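Local coordinates for 1-acyl-sn-glycerol-3-phosphate acyltransferase (Thermotoga maritima, PDB 5KYM), which catalyses the transfer of an acyl chain to lysophosphatidic acid, probably giving phosphatidic acid, as an integral membrane enzyme of phospholipid synthesis, at residues K47-F52 and L92-V97; N77-A82 and M174-T179; E107-P112 and Y117-N122; V181-V186 and K228-V233. All coordinates share one frame; numbering follows the deposited sequence.

Contact 1: residues K47-F52 and L92-V97. With DD9 (nonane), chain F.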
# COMPACT_ATOMS: atom_id res chain seq x y z
N LYS A 47 1.25 -15.00 -0.60
CA LYS A 47 2.42 -15.01 0.26
C LYS A 47 3.57 -14.48 -0.55
O LYS A 47 4.33 -13.68 -0.04
CB LYS A 47 2.68 -16.42 0.79
CG LYS A 47 3.68 -16.55 1.91
CD LYS A 47 3.19 -15.84 3.19
CE LYS A 47 4.36 -15.25 3.96
NZ LYS A 47 5.43 -16.29 4.22
N GLU A 48 3.66 -14.86 -1.82
CA GLU A 48 4.73 -14.39 -2.72
C GLU A 48 4.77 -12.88 -2.93
O GLU A 48 5.86 -12.33 -3.14
CB GLU A 48 4.67 -15.08 -4.09
CG GLU A 48 5.12 -16.53 -4.14
CD GLU A 48 6.47 -16.69 -3.52
OE1 GLU A 48 7.43 -15.92 -3.89
OE2 GLU A 48 6.54 -17.54 -2.58
N ILE A 49 3.59 -12.28 -2.96
CA ILE A 49 3.37 -10.85 -3.06
C ILE A 49 3.87 -10.18 -1.82
O ILE A 49 4.57 -9.19 -1.89
CB ILE A 49 1.84 -10.51 -3.22
CG1 ILE A 49 1.38 -10.97 -4.61
CG2 ILE A 49 1.51 -9.01 -2.98
CD1 ILE A 49 -0.13 -11.03 -4.78
N GLU A 50 3.45 -10.69 -0.67
CA GLU A 50 3.91 -10.18 0.60
C GLU A 50 5.48 -10.24 0.62
O GLU A 50 6.15 -9.27 0.96
CB GLU A 50 3.23 -10.98 1.71
CG GLU A 50 3.85 -10.79 3.09
CD GLU A 50 3.17 -11.59 4.18
OE1 GLU A 50 2.76 -12.71 3.92
OE2 GLU A 50 3.06 -11.11 5.33
N LYS A 51 6.05 -11.37 0.17
CA LYS A 51 7.50 -11.51 0.16
C LYS A 51 8.11 -10.46 -0.74
O LYS A 51 9.15 -9.95 -0.45
CB LYS A 51 7.91 -12.90 -0.27
CG LYS A 51 7.43 -13.96 0.72
CD LYS A 51 7.27 -15.36 0.11
CE LYS A 51 8.58 -16.09 0.05
NZ LYS A 51 8.77 -16.88 -1.16
N PHE A 52 7.46 -10.13 -1.84
CA PHE A 52 7.94 -9.07 -2.72
C PHE A 52 7.97 -7.73 -2.00
O PHE A 52 8.98 -7.00 -2.01
CB PHE A 52 7.13 -9.00 -4.01
CG PHE A 52 7.37 -7.77 -4.80
CD1 PHE A 52 8.54 -7.63 -5.55
CD2 PHE A 52 6.45 -6.70 -4.79
CE1 PHE A 52 8.75 -6.43 -6.25
CE2 PHE A 52 6.68 -5.54 -5.51
CZ PHE A 52 7.82 -5.40 -6.23
N LEU A 92 5.42 -1.33 0.46
CA LEU A 92 5.46 -1.27 1.90
C LEU A 92 4.17 -1.80 2.51
O LEU A 92 4.24 -2.73 3.30
CB LEU A 92 5.68 0.17 2.37
CG LEU A 92 5.72 0.44 3.86
CD1 LEU A 92 6.95 -0.19 4.39
CD2 LEU A 92 5.72 1.90 4.16
N ILE A 93 2.99 -1.25 2.17
CA ILE A 93 1.73 -1.75 2.77
C ILE A 93 1.57 -3.28 2.43
O ILE A 93 1.14 -4.06 3.28
CB ILE A 93 0.46 -1.01 2.29
CG1 ILE A 93 0.51 0.51 2.33
CG2 ILE A 93 -0.76 -1.48 3.05
CD1 ILE A 93 0.66 1.11 3.68
N LEU A 94 1.91 -3.67 1.18
CA LEU A 94 1.74 -5.06 0.71
C LEU A 94 2.55 -6.03 1.56
O LEU A 94 2.05 -7.05 2.00
CB LEU A 94 2.13 -5.20 -0.76
CG LEU A 94 1.15 -4.69 -1.84
CD1 LEU A 94 1.62 -4.77 -3.28
CD2 LEU A 94 -0.14 -5.46 -1.71
N GLY A 95 3.79 -5.66 1.82
CA GLY A 95 4.71 -6.52 2.52
C GLY A 95 4.60 -6.54 4.02
O GLY A 95 5.06 -7.48 4.66
N PHE A 96 3.97 -5.53 4.60
CA PHE A 96 3.99 -5.38 6.05
C PHE A 96 2.66 -5.12 6.70
O PHE A 96 2.60 -4.94 7.90
CB PHE A 96 4.94 -4.23 6.39
CG PHE A 96 6.38 -4.52 6.08
CD1 PHE A 96 7.17 -5.20 6.97
CD2 PHE A 96 6.92 -4.10 4.92
CE1 PHE A 96 8.47 -5.48 6.70
CE2 PHE A 96 8.25 -4.36 4.65
CZ PHE A 96 9.02 -5.03 5.55
N VAL A 97 1.57 -5.05 5.93
CA VAL A 97 0.25 -4.80 6.52
C VAL A 97 -0.81 -5.71 5.89
O VAL A 97 -1.52 -6.41 6.60
CB VAL A 97 -0.17 -3.35 6.29
CG1 VAL A 97 -1.54 -3.07 6.90
CG2 VAL A 97 0.94 -2.40 6.74
C1 DD9 F . 6.46 -12.93 -7.03
C2 DD9 F . 5.30 -12.04 -7.43
C3 DD9 F . 5.65 -10.61 -7.07
C4 DD9 F . 4.53 -9.68 -7.53
C5 DD9 F . 4.68 -8.31 -6.87
C6 DD9 F . 3.44 -7.49 -7.18
C7 DD9 F . 3.58 -5.97 -7.01
C8 DD9 F . 2.18 -5.36 -7.26
C9 DD9 F . 2.27 -3.88 -7.65
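E50 lies against L94 and G95, where helix 38-59 meets helix 89-96. E50 CB is 4.1 Å from L94 O. The next atom, E50 CG, is anti to the backbone N (chi1 166°) and comes 3.9 Å from G95 O. Beyond CG the chain is extended, which brings E50 OE2 to 4.2 Å from the same G95 O. K54 NZ hydrogen-bonds to G95 O and makes a long, weak ion pair with E50 OE2. The backbones are close as well. G95 CA makes a CA-H...O contact of 3.5 Å with E50 O. With no side chain at G95, the axes of the two short segments approach to 7.3 Å, at 123° between their directions. Beside this, I49 CG2 packs on L94 CD2 at 4.1 Å. F52 lays one ring face against the bound nonane, and E48 hydrogen-bonds to Y24 through OE1 and salt-bridges to K51 through OE2. E48 and F52 also touch helix 2-34, consistent with the two-helix membrane motif of this enzyme. L92 and F96 pack on strands 64-67 and 207-211, so helix 89-96 sits between helix 38-59 and the sheet.

Contact 2: residues N77-A82 and M174-T179; sequences NFIVVA and MIAVKT
T179 OG1 is gripped by two backbone groups near the I79 side chain. It donates a hydrogen bond of 2.8 Å to I175 O, and V181 N donates to it in turn. The hydroxyl approaches I175 O in the carbonyl plane, with a C=O...donor angle of 148°. These bonds tie the end of the short helix 174-177 to the chain leading into strand 183-189. I79 CD1 comes 4.4 Å from T179 OG1, at the margin of the contact.

I79 carries the packing. Its CD1 reaches onto the helix backbone and lies 3.6 Å from A176 CA. A176 CB is at the same distance from I79 CD1, so the I79 methyl lies against both CA and CB of A176. I175 comes from the flank, its side chain oblique to that of I79. Its CG1 is 3.8 Å from I79 CD1, and its CD1 is 4.0 Å from I79 CG2. I175 CG1 sits between the backbone N and carbonyl carbon (chi1 71°), which sends this branch toward the strand.

Strand 79-82 runs between strands 183-189 and 151-153 in the central sheet of the acyltransferase fold. L145 of helix 137-147 touches both I79 and I175, while L226 of helix 223-243 touches A176, so these two helices flank the contact. No hydrogen bond crosses between the two segments. Their hold on each other is apolar, and the polar bonds at T179 act within the helix end and its exit.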
# COMPACT_ATOMS: atom_id res chain seq x y z
N ASN A 77 -12.02 -8.71 6.11
CA ASN A 77 -11.32 -7.70 5.31
C ASN A 77 -11.38 -6.32 6.01
O ASN A 77 -12.02 -6.16 7.05
CB ASN A 77 -11.86 -7.66 3.88
CG ASN A 77 -13.25 -7.13 3.80
OD1 ASN A 77 -13.98 -7.24 4.79
ND2 ASN A 77 -13.62 -6.54 2.64
N PHE A 78 -10.70 -5.33 5.43
CA PHE A 78 -10.63 -3.99 6.02
C PHE A 78 -10.21 -2.98 4.95
O PHE A 78 -9.94 -3.37 3.81
CB PHE A 78 -9.71 -3.97 7.27
CG PHE A 78 -8.43 -4.70 7.09
CD1 PHE A 78 -7.36 -4.09 6.44
CD2 PHE A 78 -8.27 -6.00 7.56
CE1 PHE A 78 -6.15 -4.80 6.25
CE2 PHE A 78 -7.06 -6.67 7.39
CZ PHE A 78 -5.99 -6.08 6.74
N ILE A 79 -10.22 -1.69 5.29
CA ILE A 79 -9.75 -0.67 4.39
C ILE A 79 -8.56 0.01 5.03
O ILE A 79 -8.73 0.71 6.01
CB ILE A 79 -10.80 0.39 4.11
CG1 ILE A 79 -12.05 -0.23 3.57
CG2 ILE A 79 -10.25 1.38 3.08
CD1 ILE A 79 -13.24 0.72 3.74
N VAL A 80 -7.35 -0.19 4.47
CA VAL A 80 -6.12 0.43 5.01
C VAL A 80 -6.20 1.86 4.57
O VAL A 80 -6.45 2.14 3.43
CB VAL A 80 -4.81 -0.26 4.52
CG1 VAL A 80 -3.60 0.42 5.13
CG2 VAL A 80 -4.79 -1.70 4.93
N VAL A 81 -6.06 2.76 5.51
CA VAL A 81 -6.05 4.14 5.21
C VAL A 81 -4.73 4.70 5.69
O VAL A 81 -4.42 4.68 6.87
CB VAL A 81 -7.28 4.83 5.78
CG1 VAL A 81 -7.17 6.38 5.70
CG2 VAL A 81 -8.51 4.34 5.02
N ALA A 82 -3.95 5.18 4.72
CA ALA A 82 -2.58 5.58 4.98
C ALA A 82 -2.29 6.93 4.38
O ALA A 82 -2.89 7.27 3.36
CB ALA A 82 -1.62 4.53 4.45
N MET A 174 -15.82 7.76 2.07
CA MET A 174 -17.09 7.19 1.66
C MET A 174 -17.03 5.68 1.43
O MET A 174 -18.02 5.02 1.74
CB MET A 174 -17.65 7.91 0.43
CG MET A 174 -19.15 7.70 0.25
SD MET A 174 -20.17 8.23 1.67
CE MET A 174 -19.94 10.01 1.70
N ILE A 175 -15.92 5.07 1.01
CA ILE A 175 -16.03 3.61 0.79
C ILE A 175 -16.24 2.83 2.08
O ILE A 175 -16.84 1.78 2.07
CB ILE A 175 -14.90 2.96 -0.04
CG1 ILE A 175 -13.63 2.91 0.71
CG2 ILE A 175 -14.67 3.69 -1.35
CD1 ILE A 175 -12.63 2.11 -0.07
N ALA A 176 -15.78 3.39 3.19
CA ALA A 176 -16.02 2.79 4.51
C ALA A 176 -17.47 2.99 4.99
O ALA A 176 -18.16 2.05 5.38
CB ALA A 176 -15.05 3.33 5.53
N VAL A 177 -17.91 4.25 4.95
CA VAL A 177 -19.28 4.61 5.30
C VAL A 177 -20.32 3.76 4.63
O VAL A 177 -21.18 3.27 5.30
CB VAL A 177 -19.54 6.11 5.05
CG1 VAL A 177 -20.91 6.37 4.54
CG2 VAL A 177 -19.33 6.82 6.35
N LYS A 178 -20.19 3.57 3.33
CA LYS A 178 -21.21 2.83 2.50
C LYS A 178 -21.07 1.31 2.51
O LYS A 178 -21.89 0.64 1.91
CB LYS A 178 -21.20 3.32 1.02
CG LYS A 178 -22.00 4.59 0.80
CD LYS A 178 -21.92 5.08 -0.64
CE LYS A 178 -22.75 6.35 -0.85
NZ LYS A 178 -24.14 6.31 -0.27
N THR A 179 -20.02 0.77 3.11
CA THR A 179 -19.84 -0.69 3.20
C THR A 179 -19.85 -1.19 4.61
O THR A 179 -19.99 -2.40 4.81
CB THR A 179 -18.48 -1.16 2.61
OG1 THR A 179 -17.36 -0.63 3.34
CG2 THR A 179 -18.38 -0.73 1.16

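Contact 3: residues E107-P112 and Y117-N122; sequences ELRKIP and YIRYLN. With DD9 (nonane), chain F.
L108 and I118 meet with their side chains at about a right angle. I118 CD1 does the touching, 3.9 Å from L108 CB and 4.0 Å from L108 CD1. I118 CG1 is anti to the carbonyl carbon (chi1 -65°), and the extended branch beyond it points CD1 at the leucine. The arginines next in sequence, R109 and R119, also cross at about a right angle. R119 bends at chi3 (-80°), which turns its guanidinium back toward the loop. R109 CG lies at the edge of that group, near its plane, 3.8 Å from R119 NH1. The two guanidinium planes are only 11° apart. R109 NE and R119 NH1, like charges, are 4.5 Å apart, and a long, weak ion pair from R109 NH1 to E106 OE1 may ease this.

Loop 107-112 and helix 114-120 connect the parallel strands 103-104 and 124-125, a small beta-alpha-beta crossover. F125 of the second strand touches L108, R109 and I118. The helix ends in a Schellman motif with N122 as the C-prime residue: N122 N bonds to R119 O and G123 N to I118 O.

Y117 turns to another side of the helix, toward helices 2-34 and 38-59. One ring face takes the bound nonane, whose C4 sits 3.4 Å above the plane, over the ring centre. Y117 OH hydrogen-bonds to G25 O of helix 2-34.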
# COMPACT_ATOMS: atom_id res chain seq x y z
N GLU A 107 -2.97 3.98 -16.85
CA GLU A 107 -1.66 3.64 -17.45
C GLU A 107 -1.22 2.23 -17.16
O GLU A 107 -0.73 1.54 -18.04
CB GLU A 107 -0.52 4.52 -16.89
CG GLU A 107 -0.30 5.84 -17.57
CD GLU A 107 -1.43 6.81 -17.28
OE1 GLU A 107 -2.34 6.46 -16.47
OE2 GLU A 107 -1.43 7.94 -17.86
N LEU A 108 -1.38 1.83 -15.90
CA LEU A 108 -0.69 0.66 -15.34
C LEU A 108 -1.05 -0.69 -15.92
O LEU A 108 -0.18 -1.54 -15.96
CB LEU A 108 -0.84 0.65 -13.82
CG LEU A 108 0.06 1.59 -13.03
CD1 LEU A 108 -0.45 1.81 -11.63
CD2 LEU A 108 1.44 0.99 -13.04
N ARG A 109 -2.29 -0.83 -16.42
CA ARG A 109 -2.73 -2.01 -17.19
C ARG A 109 -1.73 -2.46 -18.26
O ARG A 109 -1.58 -3.64 -18.51
CB ARG A 109 -4.05 -1.71 -17.84
CG ARG A 109 -5.04 -2.86 -17.82
CD ARG A 109 -6.42 -2.30 -18.17
NE ARG A 109 -7.55 -3.03 -17.56
CZ ARG A 109 -8.67 -2.46 -17.09
NH1 ARG A 109 -8.83 -1.12 -17.11
NH2 ARG A 109 -9.64 -3.21 -16.54
N LYS A 110 -1.07 -1.49 -18.88
CA LYS A 110 -0.15 -1.72 -20.00
C LYS A 110 1.22 -2.22 -19.52
O LYS A 110 1.85 -2.96 -20.24
CB LYS A 110 -0.03 -0.44 -20.88
N ILE A 111 1.67 -1.84 -18.32
CA ILE A 111 2.98 -2.33 -17.80
C ILE A 111 2.91 -3.84 -17.44
O ILE A 111 2.20 -4.25 -16.51
CB ILE A 111 3.46 -1.58 -16.54
CG1 ILE A 111 3.61 -0.09 -16.78
CG2 ILE A 111 4.77 -2.16 -16.05
CD1 ILE A 111 4.77 0.32 -17.69
N PRO A 112 3.66 -4.68 -18.16
CA PRO A 112 3.63 -6.10 -17.88
C PRO A 112 4.17 -6.47 -16.48
O PRO A 112 4.96 -5.72 -15.91
CB PRO A 112 4.49 -6.68 -18.98
CG PRO A 112 5.52 -5.65 -19.15
CD PRO A 112 4.77 -4.36 -19.04
N TYR A 117 -0.35 -8.56 -11.42
CA TYR A 117 -0.47 -8.55 -9.98
C TYR A 117 -1.51 -7.56 -9.45
O TYR A 117 -2.23 -7.88 -8.49
CB TYR A 117 0.91 -8.51 -9.35
CG TYR A 117 1.52 -9.90 -9.35
CD1 TYR A 117 1.17 -10.83 -8.38
CD2 TYR A 117 2.38 -10.28 -10.32
CE1 TYR A 117 1.69 -12.09 -8.37
CE2 TYR A 117 2.94 -11.52 -10.32
CZ TYR A 117 2.58 -12.43 -9.36
OH TYR A 117 3.17 -13.69 -9.37
N ILE A 118 -1.69 -6.41 -10.12
CA ILE A 118 -2.78 -5.50 -9.75
C ILE A 118 -4.12 -6.17 -9.88
O ILE A 118 -4.97 -6.02 -9.03
CB ILE A 118 -2.82 -4.21 -10.60
CG1 ILE A 118 -1.56 -3.37 -10.33
CG2 ILE A 118 -4.08 -3.42 -10.28
CD1 ILE A 118 -1.45 -2.07 -11.09
N ARG A 119 -4.31 -6.87 -11.00
CA ARG A 119 -5.50 -7.67 -11.23
C ARG A 119 -5.64 -8.76 -10.19
O ARG A 119 -6.71 -8.89 -9.64
CB ARG A 119 -5.50 -8.27 -12.61
CG ARG A 119 -5.93 -7.31 -13.70
CD ARG A 119 -6.48 -8.04 -14.97
NE ARG A 119 -5.37 -8.53 -15.80
CZ ARG A 119 -4.55 -7.75 -16.52
NH1 ARG A 119 -4.72 -6.41 -16.59
NH2 ARG A 119 -3.54 -8.31 -17.18
N TYR A 120 -4.58 -9.52 -9.89
CA TYR A 120 -4.71 -10.60 -8.92
C TYR A 120 -5.18 -10.08 -7.57
O TYR A 120 -6.03 -10.70 -6.94
CB TYR A 120 -3.41 -11.38 -8.72
CG TYR A 120 -3.62 -12.73 -8.05
CD1 TYR A 120 -3.74 -12.83 -6.70
CD2 TYR A 120 -3.66 -13.92 -8.80
CE1 TYR A 120 -3.93 -14.06 -6.07
CE2 TYR A 120 -3.83 -15.14 -8.19
CZ TYR A 120 -3.98 -15.22 -6.82
OH TYR A 120 -4.19 -16.42 -6.13
N LEU A 121 -4.67 -8.92 -7.15
CA LEU A 121 -5.09 -8.29 -5.90
C LEU A 121 -6.47 -7.66 -5.94
O LEU A 121 -6.85 -6.96 -4.99
CB LEU A 121 -4.06 -7.23 -5.46
CG LEU A 121 -2.71 -7.84 -5.05
CD1 LEU A 121 -1.60 -6.81 -5.15
CD2 LEU A 121 -2.79 -8.46 -3.64
N ASN A 122 -7.20 -7.90 -7.03
CA ASN A 122 -8.50 -7.31 -7.31
C ASN A 122 -8.51 -5.81 -7.31
O ASN A 122 -9.52 -5.22 -7.00
CB ASN A 122 -9.53 -7.85 -6.32
CG ASN A 122 -10.36 -8.93 -6.89
OD1 ASN A 122 -11.56 -8.76 -7.10
ND2 ASN A 122 -9.73 -10.05 -7.17
C1 DD9 F . 6.46 -12.93 -7.03
C2 DD9 F . 5.30 -12.04 -7.43
C3 DD9 F . 5.65 -10.61 -7.07
C4 DD9 F . 4.53 -9.68 -7.53
C5 DD9 F . 4.68 -8.31 -6.87
C6 DD9 F . 3.44 -7.49 -7.18
C7 DD9 F . 3.58 -5.97 -7.01
C8 DD9 F . 2.18 -5.36 -7.26
C9 DD9 F . 2.27 -3.88 -7.65

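Contact 4: residues V181-V186 and K228-V233; sequences VPVLPV and KYVEEV
P185 and V230 mark the nearest backbones, with CA atoms 6.3 Å apart, where strand 183-186 runs at 30° to helix 228-233 and their axes approach to 8.4 Å. V183 and P185 both project toward the helix. V183 and V230 reach for each other tip to tip. Their closest atoms are V183 CG1 and V230 CG2, at 3.9 Å. V183 CG1 is anti to the backbone N (chi1 170°), and this turns it to the helix. The other methyl of V230, CG1, also lies 4.1 Å from V183 CG1, so the V230 fork straddles the end of V183.

The same V230 CG1 meets the proline ring, 4.1 Å from P185 CG, and these two side chains cross at about a right angle. P185 is also met by V233, one turn further along the helix. There V233 CG1 is 3.8 Å from P185 CB.

Strand 183-189 is the middle one of the five-stranded mixed sheet, parallel to strand 79-82 and antiparallel to strand 207-211. With V183 and P185 directed to it and L184 and V186 directed away, helix 223-243 packs on one face of this sheet in the alpha/beta acyltransferase core. V81 of strand 79-82 touches both V183 and V230, which widens the apolar patch under the helix.

L184 and V186, pointing away from this helix, touch I211 and L209 of the neighbouring strand 207-211. P185 has no N-H, so its backbone bond with H212 must use its carbonyl oxygen.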
# COMPACT_ATOMS: atom_id res chain seq x y z
N VAL A 181 -17.25 -1.71 6.37
CA VAL A 181 -16.02 -2.48 6.72
C VAL A 181 -15.07 -1.58 7.56
O VAL A 181 -15.03 -0.35 7.38
CB VAL A 181 -15.28 -3.20 5.53
CG1 VAL A 181 -16.08 -3.18 4.21
CG2 VAL A 181 -13.88 -2.67 5.32
N PRO A 182 -14.31 -2.20 8.46
CA PRO A 182 -13.42 -1.42 9.32
C PRO A 182 -12.23 -0.82 8.61
O PRO A 182 -11.62 -1.44 7.75
CB PRO A 182 -12.93 -2.42 10.37
CG PRO A 182 -13.43 -3.76 9.96
CD PRO A 182 -14.27 -3.63 8.74
N VAL A 183 -11.95 0.44 8.97
CA VAL A 183 -10.79 1.21 8.53
C VAL A 183 -9.62 0.86 9.44
O VAL A 183 -9.79 0.75 10.67
CB VAL A 183 -11.13 2.72 8.60
CG1 VAL A 183 -9.91 3.58 8.39
CG2 VAL A 183 -12.17 3.02 7.55
N LEU A 184 -8.45 0.65 8.86
CA LEU A 184 -7.24 0.32 9.66
C LEU A 184 -6.28 1.47 9.36
O LEU A 184 -5.62 1.45 8.33
CB LEU A 184 -6.64 -1.05 9.28
CG LEU A 184 -5.31 -1.42 9.92
CD1 LEU A 184 -5.56 -1.60 11.39
CD2 LEU A 184 -4.55 -2.58 9.35
N PRO A 185 -6.20 2.47 10.26
CA PRO A 185 -5.35 3.61 9.99
C PRO A 185 -3.88 3.26 10.06
O PRO A 185 -3.53 2.56 10.98
CB PRO A 185 -5.71 4.59 11.09
CG PRO A 185 -7.05 4.19 11.50
CD PRO A 185 -6.98 2.69 11.46
N VAL A 186 -3.07 3.76 9.12
CA VAL A 186 -1.64 3.44 9.07
C VAL A 186 -0.86 4.70 8.84
O VAL A 186 -1.27 5.47 8.06
CB VAL A 186 -1.32 2.47 7.93
CG1 VAL A 186 0.17 2.34 7.73
CG2 VAL A 186 -1.91 1.12 8.28
N LYS A 228 -12.27 12.82 9.55
CA LYS A 228 -11.54 13.65 10.45
C LYS A 228 -10.86 12.87 11.57
O LYS A 228 -9.81 13.30 12.05
CB LYS A 228 -12.43 14.78 10.94
CG LYS A 228 -12.80 15.75 9.78
CD LYS A 228 -11.65 16.23 8.85
CE LYS A 228 -10.45 16.87 9.59
NZ LYS A 228 -10.71 18.30 10.00
N TYR A 229 -11.42 11.73 11.97
CA TYR A 229 -10.93 10.97 13.12
C TYR A 229 -9.70 10.24 12.69
O TYR A 229 -8.63 10.26 13.36
CB TYR A 229 -12.02 10.02 13.67
CG TYR A 229 -11.60 9.17 14.84
CD1 TYR A 229 -11.06 7.92 14.64
CD2 TYR A 229 -11.80 9.55 16.13
CE1 TYR A 229 -10.63 7.14 15.68
CE2 TYR A 229 -11.42 8.77 17.19
CZ TYR A 229 -10.83 7.56 16.96
OH TYR A 229 -10.40 6.69 17.95
N VAL A 230 -9.86 9.62 11.53
CA VAL A 230 -8.81 8.80 10.93
C VAL A 230 -7.62 9.69 10.54
O VAL A 230 -6.48 9.38 10.84
CB VAL A 230 -9.37 8.01 9.73
CG1 VAL A 230 -8.24 7.28 9.00
CG2 VAL A 230 -10.41 7.00 10.21
N GLU A 231 -7.91 10.81 9.89
CA GLU A 231 -6.94 11.88 9.61
C GLU A 231 -6.10 12.31 10.79
O GLU A 231 -4.89 12.39 10.61
CB GLU A 231 -7.60 13.12 8.97
CG GLU A 231 -6.56 14.02 8.31
CD GLU A 231 -7.08 15.20 7.52
OE1 GLU A 231 -8.29 15.50 7.50
OE2 GLU A 231 -6.20 15.84 6.91
N GLU A 232 -6.69 12.58 11.96
CA GLU A 232 -5.86 12.95 13.14
C GLU A 232 -5.05 11.80 13.54
O GLU A 232 -3.86 11.99 13.79
CB GLU A 232 -6.57 13.54 14.38
CG GLU A 232 -6.88 15.07 14.32
CD GLU A 232 -6.18 15.88 13.19
OE1 GLU A 232 -5.01 16.34 13.39
OE2 GLU A 232 -6.80 16.05 12.09
N VAL A 233 -5.65 10.61 13.57
CA VAL A 233 -4.90 9.37 13.94
C VAL A 233 -3.64 9.14 13.08
O VAL A 233 -2.54 8.93 13.61
CB VAL A 233 -5.78 8.09 13.88
CG1 VAL A 233 -4.93 6.84 14.09
CG2 VAL A 233 -6.91 8.15 14.91

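From the N terminus, residues 47-52 of helix 38-59 come first. Contact 1 closes at 92-97, tying helix 38-59, which also lines the bound lipid, to helix 89-96. Strand 79-82 has already passed by then, and its partner comes only at 174-179, so contacts 1 and 2 cross. Contact 3 is a short local closure from 107-112 to 117-122. It falls wholly within the longer span of contact 2 and shares bound nonane with contact 1. Contact 4 starts after contact 2 is closed and returns the C-terminal helix 223-243 to the sheet. Contacts 2 and 4 meet through neighbouring strands 79-82 and 183-189, while contact 3 lies across the chain's centre from contact 4.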